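Local coordinates for single-stranded DNA-binding protein (Thermus aquaticus, PDB 2FXQ) that binds single-stranded DNA, works as a homodimer with two OB folds in each chain, and probably recruits partner proteins during DNA replication, recombination and repair, at residues V78-Y84 against V97-F103; L133-R139 against R154-V159; V176-L182 against R218-L224. One frame throughout, in Å; residues are numbered along the deposited sequence.

Contact 1. Residues V78-Y84 against V97-F103; sequences VEGRLEY and VQVRAEF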
loop_
_atom_site.group_PDB
_atom_site.type_symbol
_atom_site.label_atom_id
_atom_site.label_comp_id
_atom_site.label_asym_id
_atom_site.label_seq_id
_atom_site.Cartn_x
_atom_site.Cartn_y
_atom_site.Cartn_z
ATOM N N VAL A 78 3.060 -2.994 10.443
ATOM C CA VAL A 78 4.385 -2.380 10.379
ATOM C C VAL A 78 4.421 -1.475 9.160
ATOM O O VAL A 78 3.925 -1.864 8.107
ATOM C CB VAL A 78 5.450 -3.529 10.100
ATOM C CG1 VAL A 78 6.825 -2.925 9.972
ATOM C CG2 VAL A 78 5.368 -4.589 11.198
ATOM N N GLU A 79 4.979 -0.283 9.296
ATOM C CA GLU A 79 5.466 0.438 8.130
ATOM C C GLU A 79 6.954 0.703 8.288
ATOM O O GLU A 79 7.441 1.029 9.379
ATOM C CB GLU A 79 4.729 1.795 7.949
ATOM C CG GLU A 79 3.238 1.611 7.624
ATOM C CD GLU A 79 2.545 2.890 7.135
ATOM O OE1 GLU A 79 1.330 2.818 6.750
ATOM O OE2 GLU A 79 3.244 3.916 7.028
ATOM N N GLY A 80 7.695 0.547 7.203
ATOM C CA GLY A 80 9.127 0.746 7.335
ATOM C C GLY A 80 9.781 0.774 5.982
ATOM O O GLY A 80 9.152 1.173 4.987
ATOM N N ARG A 81 11.035 0.359 5.968
ATOM C CA ARG A 81 11.846 0.382 4.751
ATOM C C ARG A 81 12.692 -0.902 4.737
ATOM O O ARG A 81 12.974 -1.494 5.781
ATOM C CB ARG A 81 12.683 1.686 4.675
ATOM C CG ARG A 81 13.700 1.871 5.814
ATOM C CD ARG A 81 14.468 3.207 5.696
ATOM N NE ARG A 81 15.619 3.267 6.599
ATOM C CZ ARG A 81 15.582 3.621 7.890
ATOM N NH1 ARG A 81 14.433 3.934 8.475
ATOM N NH2 ARG A 81 16.705 3.628 8.606
ATOM N N LEU A 82 13.156 -1.306 3.560
ATOM C CA LEU A 82 14.074 -2.422 3.445
ATOM C C LEU A 82 15.494 -2.018 3.692
ATOM O O LEU A 82 15.949 -0.977 3.217
ATOM C CB LEU A 82 14.006 -3.050 2.063
ATOM C CG LEU A 82 12.659 -3.637 1.807
ATOM C CD1 LEU A 82 12.688 -4.057 0.347
ATOM C CD2 LEU A 82 12.383 -4.871 2.698
ATOM N N GLU A 83 16.206 -2.876 4.417
ATOM C CA GLU A 83 17.647 -2.656 4.656
ATOM C C GLU A 83 18.402 -3.988 4.834
ATOM O O GLU A 83 17.801 -5.050 4.918
ATOM C CB GLU A 83 17.808 -1.775 5.888
ATOM C CG GLU A 83 17.802 -2.536 7.195
ATOM C CD GLU A 83 17.928 -1.658 8.436
ATOM O OE1 GLU A 83 17.732 -2.221 9.540
ATOM O OE2 GLU A 83 18.198 -0.428 8.317
ATOM N N TYR A 84 19.722 -3.915 4.920
ATOM C CA TYR A 84 20.530 -5.084 5.283
ATOM C C TYR A 84 20.931 -5.136 6.752
ATOM O O TYR A 84 21.147 -4.103 7.385
ATOM C CB TYR A 84 21.751 -5.176 4.389
ATOM C CG TYR A 84 21.385 -5.406 2.958
ATOM C CD1 TYR A 84 21.209 -4.331 2.090
ATOM C CD2 TYR A 84 21.209 -6.700 2.460
ATOM C CE1 TYR A 84 20.874 -4.531 0.763
ATOM C CE2 TYR A 84 20.870 -6.915 1.125
ATOM C CZ TYR A 84 20.701 -5.822 0.285
ATOM O OH TYR A 84 20.360 -6.013 -1.028
ATOM N N VAL A 97 18.335 -9.215 3.887
ATOM C CA VAL A 97 17.347 -8.139 3.781
ATOM C C VAL A 97 16.362 -8.203 4.953
ATOM O O VAL A 97 15.770 -9.260 5.241
ATOM C CB VAL A 97 16.616 -8.174 2.432
ATOM C CG1 VAL A 97 15.213 -7.539 2.543
ATOM C CG2 VAL A 97 17.436 -7.454 1.388
ATOM N N GLN A 98 16.222 -7.083 5.657
ATOM C CA GLN A 98 15.261 -6.999 6.751
ATOM C C GLN A 98 14.418 -5.734 6.589
ATOM O O GLN A 98 14.750 -4.871 5.789
ATOM C CB GLN A 98 15.951 -7.028 8.129
ATOM C CG GLN A 98 16.579 -5.744 8.517
ATOM C CD GLN A 98 17.409 -5.791 9.828
ATOM O OE1 GLN A 98 17.474 -6.804 10.518
ATOM N NE2 GLN A 98 18.018 -4.667 10.155
ATOM N N VAL A 99 13.367 -5.646 7.372
ATOM C CA VAL A 99 12.518 -4.450 7.345
ATOM C C VAL A 99 12.983 -3.659 8.555
ATOM O O VAL A 99 12.953 -4.185 9.664
ATOM C CB VAL A 99 11.061 -4.807 7.531
ATOM C CG1 VAL A 99 10.192 -3.489 7.668
ATOM C CG2 VAL A 99 10.632 -5.718 6.366
ATOM N N ARG A 100 13.344 -2.397 8.365
ATOM C CA ARG A 100 13.551 -1.497 9.506
ATOM C C ARG A 100 12.224 -0.774 9.705
ATOM O O ARG A 100 11.780 -0.028 8.811
ATOM C CB ARG A 100 14.675 -0.493 9.183
ATOM C CG ARG A 100 14.702 0.680 10.180
ATOM C CD ARG A 100 15.413 0.426 11.499
ATOM N NE ARG A 100 16.276 1.585 11.793
ATOM C CZ ARG A 100 17.555 1.700 11.413
ATOM N NH1 ARG A 100 18.180 0.703 10.766
ATOM N NH2 ARG A 100 18.222 2.803 11.724
ATOM N N ALA A 101 11.577 -0.969 10.858
ATOM C CA ALA A 101 10.288 -0.346 11.085
ATOM C C ALA A 101 10.501 1.136 11.388
ATOM O O ALA A 101 11.367 1.536 12.196
ATOM C CB ALA A 101 9.526 -1.008 12.230
ATOM N N GLU A 102 9.637 1.925 10.758
ATOM C CA GLU A 102 9.443 3.336 11.049
ATOM C C GLU A 102 8.540 3.374 12.284
ATOM O O GLU A 102 8.827 4.094 13.268
ATOM C CB GLU A 102 8.827 4.054 9.825
ATOM C CG GLU A 102 9.801 4.972 9.054
ATOM C CD GLU A 102 10.841 4.254 8.142
ATOM O OE1 GLU A 102 11.933 3.865 8.663
ATOM O OE2 GLU A 102 10.603 4.089 6.893
ATOM N N PHE A 103 7.497 2.551 12.303
ATOM C CA PHE A 103 6.682 2.399 13.542
ATOM C C PHE A 103 5.914 1.114 13.383
ATOM O O PHE A 103 5.824 0.558 12.267
ATOM C CB PHE A 103 5.649 3.537 13.736
ATOM C CG PHE A 103 4.620 3.625 12.618
ATOM C CD1 PHE A 103 3.417 2.937 12.708
ATOM C CD2 PHE A 103 4.865 4.397 11.502
ATOM C CE1 PHE A 103 2.527 2.962 11.687
ATOM C CE2 PHE A 103 3.930 4.506 10.493
ATOM C CZ PHE A 103 2.781 3.774 10.567
#
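Strands 78-84 and 97-101 pair antiparallel in the N-terminal OB fold, and the register slips by one at a classic beta bulge. Val78 starts the walk inside the barrel, its CG1 4.0 Å from Ala101 CB and 4.1 Å from Val99 CG1. Glu79 is the single residue opposite the bulge: its O accepts from Glu102 N (2.7 Å) and Phe103 N (3.3 Å), while its N donates to Phe103 O (3.2 Å). The Glu79 carboxylate turns to the dimer interface and is hydrogen-bonded to Gln7 of the second subunit. Gly80 follows, with its CA 3.1 Å from Arg100 O and 4.1 Å from Ala101 CA; a beta carbon here would clash with that carbonyl. Arg81 restores regular pairing, N to Arg100 O (3.0 Å) and O from Arg100 N (2.8 Å). Its guanidinium forms a salt bridge with Glu102, NH1 to OE1 2.5 Å, and lies against Arg100 despite the like charge, the two NH2 atoms 3.6 Å apart. Leu82 points to the other face, where its CD2 meets Val97 CG1 (3.9 Å) and Val99 CG2 (4.2 Å), and it also packs on Val219 and Leu201 of the C-terminal OB fold. Glu83 pairs with Gln98 through N to O (2.8 Å) and O from N (2.7 Å); Glu83 OE1 accepts a hydrogen bond from Gln98 NE2 (2.5 Å), and Glu83 OE2 forms a salt bridge with Arg100 NH1 (2.7 Å). The Tyr84 hydroxyl is hydrogen-bonded to the carbonyl of Phe173, and its ring atom CE2 rests 3.5 Å from Val97 CG2.

Contact 2. Residues L133-R139 against R154-V159; sequences LMGNLTR and RLGLAV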
loop_
_atom_site.group_PDB
_atom_site.type_symbol
_atom_site.label_atom_id
_atom_site.label_comp_id
_atom_site.label_asym_id
_atom_site.label_seq_id
_atom_site.Cartn_x
_atom_site.Cartn_y
_atom_site.Cartn_z
ATOM N N LEU A 133 9.038 0.484 -4.336
ATOM C CA LEU A 133 10.410 0.926 -4.504
ATOM C C LEU A 133 10.444 1.827 -5.726
ATOM O O LEU A 133 9.753 1.568 -6.718
ATOM C CB LEU A 133 11.373 -0.261 -4.823
ATOM C CG LEU A 133 11.436 -1.423 -3.814
ATOM C CD1 LEU A 133 12.352 -2.590 -4.281
ATOM C CD2 LEU A 133 11.886 -0.885 -2.433
ATOM N N MET A 134 11.307 2.831 -5.704
ATOM C CA MET A 134 11.572 3.530 -6.963
ATOM C C MET A 134 13.060 3.769 -6.982
ATOM O O MET A 134 13.644 4.297 -5.981
ATOM C CB MET A 134 10.859 4.875 -7.022
ATOM C CG MET A 134 10.858 5.449 -8.557
ATOM S SD MET A 134 9.834 6.877 -8.601
ATOM C CE MET A 134 8.284 6.285 -9.058
ATOM N N GLY A 135 13.692 3.434 -8.107
ATOM C CA GLY A 135 15.156 3.603 -8.173
ATOM C C GLY A 135 15.641 3.437 -9.616
ATOM O O GLY A 135 14.886 3.736 -10.544
ATOM N N ASN A 136 16.880 3.017 -9.800
ATOM C CA ASN A 136 17.458 2.892 -11.180
ATOM C C ASN A 136 18.134 1.577 -11.268
ATOM O O ASN A 136 18.760 1.138 -10.290
ATOM C CB ASN A 136 18.473 3.986 -11.460
ATOM C CG ASN A 136 17.785 5.374 -11.543
ATOM O OD1 ASN A 136 17.576 6.036 -10.526
ATOM N ND2 ASN A 136 17.383 5.754 -12.739
ATOM N N LEU A 137 17.985 0.908 -12.411
ATOM C CA LEU A 137 18.618 -0.422 -12.564
ATOM C C LEU A 137 20.161 -0.329 -12.467
ATOM O O LEU A 137 20.776 0.561 -13.043
ATOM C CB LEU A 137 18.186 -1.054 -13.889
ATOM C CG LEU A 137 16.746 -1.569 -14.040
ATOM C CD1 LEU A 137 16.776 -2.357 -15.335
ATOM C CD2 LEU A 137 16.376 -2.509 -12.886
ATOM N N THR A 138 20.796 -1.258 -11.741
ATOM C CA THR A 138 22.267 -1.256 -11.622
ATOM C C THR A 138 22.944 -2.061 -12.717
ATOM O O THR A 138 24.143 -1.983 -12.860
ATOM C CB THR A 138 22.716 -1.787 -10.247
ATOM O OG1 THR A 138 22.132 -3.071 -10.035
ATOM C CG2 THR A 138 22.114 -0.961 -9.124
ATOM N N ARG A 139 22.188 -2.835 -13.496
ATOM C CA ARG A 139 22.749 -3.639 -14.576
ATOM C C ARG A 139 21.637 -3.988 -15.505
ATOM O O ARG A 139 20.479 -3.845 -15.142
ATOM C CB ARG A 139 23.393 -4.924 -14.045
ATOM C CG ARG A 139 22.440 -5.762 -13.263
ATOM C CD ARG A 139 23.147 -6.814 -12.435
ATOM N NE ARG A 139 22.081 -7.584 -11.817
ATOM C CZ ARG A 139 21.764 -7.555 -10.536
ATOM N NH1 ARG A 139 22.480 -6.844 -9.661
ATOM N NH2 ARG A 139 20.752 -8.284 -10.121
ATOM N N ARG A 154 15.693 -11.151 -12.837
ATOM C CA ARG A 154 16.159 -10.545 -11.590
ATOM C C ARG A 154 16.602 -9.144 -11.939
ATOM O O ARG A 154 17.342 -8.924 -12.916
ATOM C CB ARG A 154 17.366 -11.354 -11.058
ATOM C CG ARG A 154 18.038 -10.788 -9.773
ATOM C CD ARG A 154 19.266 -11.655 -9.183
ATOM N NE ARG A 154 19.823 -12.599 -10.167
ATOM C CZ ARG A 154 20.629 -12.269 -11.194
ATOM N NH1 ARG A 154 21.021 -11.009 -11.385
ATOM N NH2 ARG A 154 21.043 -13.206 -12.045
ATOM N N LEU A 155 16.199 -8.172 -11.157
ATOM C CA LEU A 155 16.544 -6.807 -11.517
ATOM C C LEU A 155 17.315 -6.282 -10.309
ATOM O O LEU A 155 16.882 -6.520 -9.172
ATOM C CB LEU A 155 15.230 -5.986 -11.701
ATOM C CG LEU A 155 14.272 -6.465 -12.782
ATOM C CD1 LEU A 155 12.846 -5.696 -12.811
ATOM C CD2 LEU A 155 14.918 -6.370 -14.152
ATOM N N GLY A 156 18.410 -5.570 -10.543
ATOM C CA GLY A 156 19.112 -4.888 -9.432
ATOM C C GLY A 156 18.739 -3.427 -9.418
ATOM O O GLY A 156 18.818 -2.753 -10.454
ATOM N N LEU A 157 18.316 -2.929 -8.260
ATOM C CA LEU A 157 17.870 -1.554 -8.176
ATOM C C LEU A 157 18.678 -0.781 -7.137
ATOM O O LEU A 157 18.835 -1.257 -5.977
ATOM C CB LEU A 157 16.389 -1.510 -7.708
ATOM C CG LEU A 157 15.107 -1.140 -8.448
ATOM C CD1 LEU A 157 14.021 -0.566 -7.433
ATOM C CD2 LEU A 157 15.339 -0.243 -9.669
ATOM N N ALA A 158 19.136 0.397 -7.544
ATOM C CA ALA A 158 19.800 1.389 -6.666
ATOM C C ALA A 158 18.721 2.410 -6.282
ATOM O O ALA A 158 18.153 3.080 -7.167
ATOM C CB ALA A 158 20.905 2.112 -7.440
ATOM N N VAL A 159 18.445 2.515 -4.985
ATOM C CA VAL A 159 17.458 3.469 -4.450
ATOM C C VAL A 159 18.236 4.541 -3.594
ATOM O O VAL A 159 18.941 4.180 -2.646
ATOM C CB VAL A 159 16.438 2.719 -3.613
ATOM C CG1 VAL A 159 15.342 3.675 -3.029
ATOM C CG2 VAL A 159 15.837 1.528 -4.415
HETATM O O HOH W 1 18.584 5.544 -8.225
HETATM O O HOH W 2 19.034 -5.468 -13.374
#
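In the C-terminal OB fold, the end of strand 129-137 crosses strand 151-160 as an antiparallel pair; the axes of segments 133-137 and 154-159 approach to 4.4 Å, with an angle of 117° between their directions, a steep angle that goes with the strong coiling of a small barrel. Three backbone hydrogen bonds hold the pair. Asn136 and Ala158 exchange two, N to O and O from N, both 2.9 Å, and Thr138 N reaches Gly156 O at 2.8 Å, carrying the pairing past Leu137. CA-H...O contacts fill in between, from Leu137 CA to Gly156 O (3.2 Å) and from Leu157 CA to Asn136 O (3.5 Å).

The apolar contacts gather on the leucine side. Leu157 CD1 meets Leu133 CB at 3.7 Å, and Leu137 CD2 lies 3.8 Å from Leu155 CB and 4.1 Å from Leu157 CD2. Leu195 of strand 194-207 packs on Leu137, Leu155 and Leu157 from within the same barrel. Two glycines permit the close approach: a beta carbon on Gly135 would strike Ala158 O, and one on Gly156 would strike Thr138 OG1 and Arg139 NH1.

The guanidinium groups of Arg139 and Arg154 come together, NH2 to NH1 3.0 Å, two donors that cannot bond each other; Arg139 NH2 forms a salt bridge with Glu175. Asn136 ND2 is hydrogen-bonded to the carbonyl of Gly192. Two waters bridge the strands. One donates to both Asn136 OD1 (2.6 Å) and Ala158 O (2.7 Å), while another accepts from Gly156 N at 2.9 Å and donates to Arg139 O at 2.8 Å.

Contact 3. Residues V176-L182 against R218-L224; sequences VQAWREL and RVEALRL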
loop_
_atom_site.group_PDB
_atom_site.type_symbol
_atom_site.label_atom_id
_atom_site.label_comp_id
_atom_site.label_asym_id
_atom_site.label_seq_id
_atom_site.Cartn_x
_atom_site.Cartn_y
_atom_site.Cartn_z
ATOM N N VAL A 176 15.087 -7.332 -7.200
ATOM C CA VAL A 176 13.633 -7.530 -7.416
ATOM C C VAL A 176 13.482 -8.663 -8.423
ATOM O O VAL A 176 14.259 -8.756 -9.380
ATOM C CB VAL A 176 13.026 -6.223 -7.978
ATOM C CG1 VAL A 176 11.529 -6.378 -8.385
ATOM C CG2 VAL A 176 13.108 -5.120 -6.907
ATOM N N GLN A 177 12.487 -9.520 -8.237
ATOM C CA GLN A 177 12.276 -10.612 -9.200
ATOM C C GLN A 177 10.908 -10.373 -9.813
ATOM O O GLN A 177 9.965 -9.957 -9.123
ATOM C CB GLN A 177 12.311 -11.956 -8.431
ATOM C CG GLN A 177 12.266 -13.153 -9.337
ATOM C CD GLN A 177 12.482 -14.449 -8.561
ATOM O OE1 GLN A 177 13.370 -15.237 -8.899
ATOM N NE2 GLN A 177 11.687 -14.655 -7.521
ATOM N N ALA A 178 10.784 -10.626 -11.112
ATOM C CA ALA A 178 9.502 -10.473 -11.764
ATOM C C ALA A 178 9.307 -11.700 -12.625
ATOM O O ALA A 178 10.288 -12.319 -13.047
ATOM C CB ALA A 178 9.493 -9.231 -12.639
ATOM N N TRP A 179 8.054 -12.041 -12.881
ATOM C CA TRP A 179 7.674 -13.292 -13.551
ATOM C C TRP A 179 6.793 -13.069 -14.763
ATOM O O TRP A 179 6.091 -12.048 -14.857
ATOM C CB TRP A 179 6.867 -14.187 -12.597
ATOM C CG TRP A 179 7.669 -14.631 -11.472
ATOM C CD1 TRP A 179 7.888 -13.951 -10.287
ATOM C CD2 TRP A 179 8.397 -15.859 -11.371
ATOM N NE1 TRP A 179 8.717 -14.694 -9.470
ATOM C CE2 TRP A 179 9.057 -15.857 -10.114
ATOM C CE3 TRP A 179 8.567 -16.965 -12.210
ATOM C CZ2 TRP A 179 9.852 -16.923 -9.678
ATOM C CZ3 TRP A 179 9.365 -18.022 -11.779
ATOM C CH2 TRP A 179 9.998 -17.988 -10.522
ATOM N N ARG A 180 6.771 -14.057 -15.668
ATOM C CA ARG A 180 5.784 -14.085 -16.780
ATOM C C ARG A 180 5.801 -12.819 -17.619
ATOM O O ARG A 180 6.858 -12.352 -17.990
ATOM C CB ARG A 180 4.375 -14.340 -16.209
ATOM C CG ARG A 180 4.299 -15.701 -15.508
ATOM C CD ARG A 180 2.898 -16.073 -14.996
ATOM N NE ARG A 180 2.892 -17.470 -14.544
ATOM C CZ ARG A 180 2.721 -17.875 -13.300
ATOM N NH1 ARG A 180 2.538 -16.997 -12.321
ATOM N NH2 ARG A 180 2.731 -19.174 -13.027
ATOM N N GLU A 181 4.629 -12.214 -17.885
ATOM C CA GLU A 181 4.582 -11.007 -18.729
ATOM C C GLU A 181 5.406 -9.826 -18.191
ATOM O O GLU A 181 5.956 -9.060 -18.955
ATOM C CB GLU A 181 3.108 -10.557 -18.867
ATOM C CG GLU A 181 2.820 -9.396 -19.798
ATOM C CD GLU A 181 1.311 -9.226 -20.030
ATOM O OE1 GLU A 181 0.813 -8.069 -19.975
ATOM O OE2 GLU A 181 0.615 -10.260 -20.259
ATOM N N LEU A 182 5.454 -9.639 -16.875
ATOM C CA LEU A 182 6.224 -8.539 -16.340
ATOM C C LEU A 182 7.713 -8.775 -16.519
ATOM O O LEU A 182 8.456 -7.824 -16.728
ATOM C CB LEU A 182 5.929 -8.412 -14.813
ATOM C CG LEU A 182 4.728 -7.590 -14.346
ATOM C CD1 LEU A 182 4.900 -7.579 -12.791
ATOM C CD2 LEU A 182 4.849 -6.166 -14.940
ATOM N N ARG A 218 13.448 -11.625 -0.778
ATOM C CA ARG A 218 13.553 -10.690 -1.874
ATOM C C ARG A 218 12.167 -10.045 -2.157
ATOM O O ARG A 218 11.138 -10.472 -1.620
ATOM C CB ARG A 218 13.972 -11.324 -3.203
ATOM C CG ARG A 218 14.930 -12.494 -3.176
ATOM C CD ARG A 218 14.577 -13.470 -4.285
ATOM N NE ARG A 218 14.909 -12.941 -5.603
ATOM C CZ ARG A 218 15.614 -13.616 -6.522
ATOM N NH1 ARG A 218 16.051 -14.853 -6.264
ATOM N NH2 ARG A 218 15.875 -13.061 -7.707
ATOM N N VAL A 219 12.195 -9.098 -3.056
ATOM C CA VAL A 219 10.967 -8.403 -3.459
ATOM C C VAL A 219 10.507 -9.089 -4.725
ATOM O O VAL A 219 11.299 -9.217 -5.669
ATOM C CB VAL A 219 11.221 -6.897 -3.698
ATOM C CG1 VAL A 219 9.990 -6.219 -4.390
ATOM C CG2 VAL A 219 11.664 -6.217 -2.321
ATOM N N GLU A 220 9.227 -9.466 -4.755
ATOM C CA GLU A 220 8.629 -9.934 -6.003
ATOM C C GLU A 220 7.830 -8.748 -6.554
ATOM O O GLU A 220 6.949 -8.176 -5.844
ATOM C CB GLU A 220 7.747 -11.161 -5.740
ATOM C CG GLU A 220 7.001 -11.531 -7.042
ATOM C CD GLU A 220 5.816 -12.468 -6.859
ATOM O OE1 GLU A 220 5.302 -12.925 -7.931
ATOM O OE2 GLU A 220 5.403 -12.720 -5.701
ATOM N N ALA A 221 8.122 -8.319 -7.804
ATOM C CA ALA A 221 7.300 -7.293 -8.485
ATOM C C ALA A 221 5.922 -7.784 -8.859
ATOM O O ALA A 221 5.776 -8.898 -9.376
ATOM C CB ALA A 221 8.004 -6.789 -9.744
ATOM N N LEU A 222 4.880 -7.003 -8.529
ATOM C CA LEU A 222 3.536 -7.297 -8.982
ATOM C C LEU A 222 3.099 -6.264 -10.036
ATOM O O LEU A 222 2.259 -6.575 -10.874
ATOM C CB LEU A 222 2.572 -7.310 -7.811
ATOM C CG LEU A 222 2.951 -8.394 -6.770
ATOM C CD1 LEU A 222 1.990 -8.289 -5.574
ATOM C CD2 LEU A 222 2.903 -9.836 -7.377
ATOM N N ARG A 223 3.685 -5.080 -10.000
ATOM C CA ARG A 223 3.462 -4.087 -11.051
ATOM C C ARG A 223 4.809 -3.407 -11.255
ATOM O O ARG A 223 5.570 -3.225 -10.302
ATOM C CB ARG A 223 2.490 -3.013 -10.559
ATOM C CG ARG A 223 2.144 -2.020 -11.673
ATOM C CD ARG A 223 0.793 -1.311 -11.484
ATOM N NE ARG A 223 0.592 -0.295 -12.518
ATOM C CZ ARG A 223 -0.546 0.410 -12.695
ATOM N NH1 ARG A 223 -1.620 0.219 -11.962
ATOM N NH2 ARG A 223 -0.615 1.313 -13.629
ATOM N N LEU A 224 5.122 -3.050 -12.499
ATOM C CA LEU A 224 6.302 -2.271 -12.786
ATOM C C LEU A 224 5.900 -1.113 -13.738
ATOM O O LEU A 224 5.109 -1.294 -14.664
ATOM C CB LEU A 224 7.355 -3.137 -13.572
ATOM C CG LEU A 224 7.951 -4.343 -12.813
ATOM C CD1 LEU A 224 8.887 -5.094 -13.775
ATOM C CD2 LEU A 224 8.699 -3.843 -11.599
HETATM O O HOH W 3 15.774 -14.667 -10.563
HETATM O O HOH W 4 6.058 -10.991 -11.253
#
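Two direct backbone hydrogen bonds join these parallel strands: Gln177 N donates to Val219 O, and Gln177 O accepts from Ala221 N, each at 2.8 Å. Beyond them the strands splay, and a water carries the link, accepting from Trp179 N and donating to Ala221 O, both 2.8 Å. A second water donates to Gln177 OE1 (3.0 Å) and accepts weakly from Arg218 NH2 (3.3 Å). Arg218 NH1 is satisfied by Asp204 and Glu220 by Arg200, each through a salt bridge, whereas the buried Arg218 NE has no partner in the model. Arg223 pairs with Glu225 and is also hydrogen-bonded to the carbonyl of Arg126 of the second subunit. On the apolar side, Val176 CG1 touches Ala221 CB at 3.8 Å and Leu182 CD2 approaches Leu224 CB at 4.2 Å. Strand 171-179 lies between strands 151-160 and 213-225 of the OB barrel, and helix 180-186 folds back over Leu224 through Leu182, Trp185 and Ala186.

In the fold
Contact 1 belongs to the first OB fold of the chain and contacts 2 and 3 to the second, so the chain carries the fold twice. Contacts 2 and 3 are centred about 12 Å apart and share neighbouring strands: Leu155 N lies 2.7 Å from Val176 O, probably hydrogen-bonded, and Leu133 CD1 packs 3.7 Å from Val176 CG2. Contact 1 is centred about 18 Å from contact 2 and 20 Å from contact 3, yet Leu82 bridges the folds, its CD1 3.6 Å from Val219 CG2 and 4.3 Å from Leu133 CD2. No DNA is present in the model, so none of the three can be placed against bound nucleotides.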